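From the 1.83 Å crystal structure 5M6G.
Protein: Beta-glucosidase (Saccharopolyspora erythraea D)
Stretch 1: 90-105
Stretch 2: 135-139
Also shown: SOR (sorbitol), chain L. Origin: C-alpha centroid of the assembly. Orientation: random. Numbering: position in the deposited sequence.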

# COMPACT_ATOMS: atom_id res chain seq x y z
N SER A 90 6.01 -12.70 2.99
CA SER A 90 4.88 -13.20 2.23
C SER A 90 4.63 -12.21 1.10
O SER A 90 4.39 -11.02 1.36
CB SER A 90 3.62 -13.34 3.10
OG SER A 90 3.66 -14.52 3.87
N GLY A 91 4.74 -12.68 -0.14
CA GLY A 91 4.24 -11.88 -1.24
C GLY A 91 2.72 -11.75 -1.15
O GLY A 91 2.06 -12.39 -0.32
N GLY A 92 2.16 -10.90 -2.01
CA GLY A 92 0.72 -10.75 -2.05
C GLY A 92 0.04 -12.09 -2.28
O GLY A 92 0.40 -12.83 -3.20
N GLY A 93 -0.94 -12.41 -1.44
CA GLY A 93 -1.64 -13.67 -1.56
C GLY A 93 -0.95 -14.86 -0.94
O GLY A 93 -1.49 -15.97 -1.00
N SER A 94 0.22 -14.68 -0.34
CA SER A 94 1.04 -15.80 0.13
C SER A 94 0.71 -16.08 1.60
O SER A 94 1.46 -15.72 2.52
CB SER A 94 2.52 -15.50 -0.07
OG SER A 94 3.30 -16.66 0.11
N ALA A 95 -0.44 -16.75 1.82
CA ALA A 95 -0.93 -17.03 3.16
C ALA A 95 -0.71 -18.49 3.52
O ALA A 95 -0.62 -19.35 2.64
CB ALA A 95 -2.43 -16.71 3.25
N PRO A 96 -0.63 -18.81 4.81
CA PRO A 96 -0.68 -20.22 5.23
C PRO A 96 -2.10 -20.75 5.07
O PRO A 96 -3.04 -20.03 4.74
CB PRO A 96 -0.29 -20.15 6.70
CG PRO A 96 -0.94 -18.87 7.15
CD PRO A 96 -0.70 -17.91 5.98
N GLU A 97 -2.24 -22.06 5.31
CA GLU A 97 -3.56 -22.70 5.30
C GLU A 97 -3.87 -23.22 6.70
O GLU A 97 -3.06 -23.93 7.28
CB GLU A 97 -3.61 -23.84 4.27
CG GLU A 97 -4.94 -23.94 3.53
CD GLU A 97 -5.04 -22.95 2.38
OE1 GLU A 97 -4.10 -22.90 1.55
OE2 GLU A 97 -6.05 -22.20 2.31
N PRO A 98 -5.04 -22.85 7.26
CA PRO A 98 -6.02 -21.92 6.68
C PRO A 98 -5.57 -20.47 6.79
O PRO A 98 -4.64 -20.17 7.54
CB PRO A 98 -7.28 -22.16 7.53
CG PRO A 98 -6.73 -22.51 8.86
CD PRO A 98 -5.48 -23.33 8.58
N ASN A 99 -6.21 -19.58 6.05
CA ASN A 99 -5.89 -18.16 6.16
C ASN A 99 -6.69 -17.58 7.33
O ASN A 99 -7.80 -17.09 7.18
CB ASN A 99 -6.20 -17.44 4.85
CG ASN A 99 -5.82 -15.98 4.88
OD1 ASN A 99 -5.49 -15.41 5.94
ND2 ASN A 99 -5.86 -15.34 3.71
N THR A 100 -6.10 -17.63 8.52
CA THR A 100 -6.66 -17.06 9.73
C THR A 100 -5.57 -16.29 10.45
O THR A 100 -4.38 -16.55 10.24
CB THR A 100 -7.22 -18.13 10.69
OG1 THR A 100 -6.14 -18.94 11.19
CG2 THR A 100 -8.26 -19.01 10.01
N PRO A 101 -5.94 -15.32 11.30
CA PRO A 101 -4.91 -14.62 12.08
C PRO A 101 -4.06 -15.56 12.93
O PRO A 101 -2.84 -15.35 13.03
CB PRO A 101 -5.72 -13.65 12.94
CG PRO A 101 -6.93 -13.37 12.12
CD PRO A 101 -7.25 -14.66 11.40
N GLN A 102 -4.66 -16.58 13.54
CA GLN A 102 -3.87 -17.52 14.34
C GLN A 102 -2.89 -18.30 13.47
O GLN A 102 -1.74 -18.54 13.88
CB GLN A 102 -4.79 -18.50 15.07
CG GLN A 102 -4.00 -19.43 15.99
CD GLN A 102 -4.67 -20.76 16.24
OE1 GLN A 102 -5.90 -20.85 16.27
NE2 GLN A 102 -3.86 -21.81 16.41
N ALA A 103 -3.32 -18.73 12.29
CA ALA A 103 -2.43 -19.51 11.43
C ALA A 103 -1.26 -18.68 10.92
O ALA A 103 -0.16 -19.23 10.72
CB ALA A 103 -3.22 -20.11 10.26
N TRP A 104 -1.46 -17.38 10.69
CA TRP A 104 -0.32 -16.52 10.36
C TRP A 104 0.65 -16.45 11.53
O TRP A 104 1.87 -16.52 11.34
CB TRP A 104 -0.79 -15.11 10.00
CG TRP A 104 -1.31 -14.94 8.62
CD1 TRP A 104 -2.57 -15.24 8.18
CD2 TRP A 104 -0.60 -14.41 7.49
NE1 TRP A 104 -2.68 -14.93 6.84
CE2 TRP A 104 -1.49 -14.42 6.40
CE3 TRP A 104 0.71 -13.94 7.30
CZ2 TRP A 104 -1.12 -13.97 5.13
CZ3 TRP A 104 1.08 -13.49 6.04
CH2 TRP A 104 0.17 -13.51 4.97
N ALA A 105 0.13 -16.29 12.75
CA ALA A 105 1.02 -16.25 13.91
C ALA A 105 1.78 -17.56 14.07
O ALA A 105 2.98 -17.56 14.38
CB ALA A 105 0.24 -15.93 15.18
N ASN A 135 -3.73 -6.74 4.93
CA ASN A 135 -4.67 -7.10 3.87
C ASN A 135 -4.52 -8.52 3.32
O ASN A 135 -5.42 -8.98 2.62
CB ASN A 135 -4.57 -6.10 2.71
CG ASN A 135 -3.13 -5.77 2.35
OD1 ASN A 135 -2.59 -4.75 2.78
ND2 ASN A 135 -2.49 -6.62 1.55
N ASN A 136 -3.42 -9.22 3.59
CA ASN A 136 -3.36 -10.63 3.20
C ASN A 136 -4.15 -11.54 4.13
O ASN A 136 -4.38 -12.70 3.79
CB ASN A 136 -1.91 -11.12 3.16
CG ASN A 136 -1.14 -10.55 2.00
OD1 ASN A 136 -1.55 -10.67 0.83
ND2 ASN A 136 -0.03 -9.89 2.30
N VAL A 137 -4.55 -11.05 5.30
CA VAL A 137 -5.10 -11.90 6.35
C VAL A 137 -6.63 -11.84 6.28
O VAL A 137 -7.23 -10.76 6.37
CB VAL A 137 -4.61 -11.47 7.74
CG1 VAL A 137 -5.33 -12.26 8.81
CG2 VAL A 137 -3.08 -11.66 7.85
N HIS A 138 -7.25 -13.00 6.14
CA HIS A 138 -8.71 -13.04 6.13
C HIS A 138 -9.27 -12.61 7.48
O HIS A 138 -8.82 -13.09 8.53
CB HIS A 138 -9.19 -14.45 5.77
CG HIS A 138 -10.67 -14.53 5.62
ND1 HIS A 138 -11.52 -14.73 6.69
CD2 HIS A 138 -11.46 -14.40 4.53
CE1 HIS A 138 -12.77 -14.73 6.26
NE2 HIS A 138 -12.76 -14.53 4.95
N GLY A 139 -10.23 -11.70 7.46
CA GLY A 139 -10.81 -11.19 8.68
C GLY A 139 -10.11 -9.99 9.28
O GLY A 139 -10.59 -9.45 10.28
C1 SOR L . 5.83 -3.35 -3.76
C2 SOR L . 5.48 -4.59 -2.96
C3 SOR L . 5.91 -5.82 -3.75
C4 SOR L . 5.28 -7.09 -3.18
C5 SOR L . 5.21 -8.23 -4.19
C6 SOR L . 4.26 -9.29 -3.65
O1 SOR L . 5.01 -2.27 -3.38
O2 SOR L . 6.13 -4.55 -1.71
O3 SOR L . 7.31 -5.92 -3.68
O4 SOR L . 6.01 -7.51 -2.04
O5 SOR L . 4.77 -7.78 -5.47
O6 SOR L . 3.84 -10.16 -4.68
O HOH W 1 2.43 -9.17 1.04

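This is a small, mixed contact in which two asparagine side chains, one from each stretch, hydrogen-bond to the opposing backbone beside an apolar patch built on Trp 104, with 405 Å² buried over both sides. Asn 136 OD1 accepts from Gly 93 N at 2.9 Å, and the N-H...O angle of 173° makes the bond nearly linear. The donor belongs to the type II turn Gly 91 to Ser 94, which is closed by Ser 94 N to Gly 91 O at 2.9 Å; at phi/psi 82/0, Gly 93 adopts a conformation that calls for glycine. Asn 136 ND2 donates to water 1 (2.9 Å to its O), which in turn donates to Ser 90 O at 2.7 Å, bridging the stretches.

Asn 99 reads the backbone of stretch 2 with both polar atoms of its side-chain amide. Asn 99 ND2 donates to Asn 136 O (3.0 Å, 156°), while Asn 99 OD1 accepts from His 138 N (3.0 Å, 173°). Asn 99 OD1 also accepts from Trp 104 NE1 at 3.0 Å, which ties the indole to the polar network.

On the apolar side, Val 137 packs against Trp 104 and Pro 101. Val 137 CG2 lies 3.4 Å from the centroid of the Trp 104 five-membered ring, 9° off the normal, a CH-pi contact over the face. Val 137 CG1 packs 3.8 Å from Pro 101 CG, in the helix's first turn.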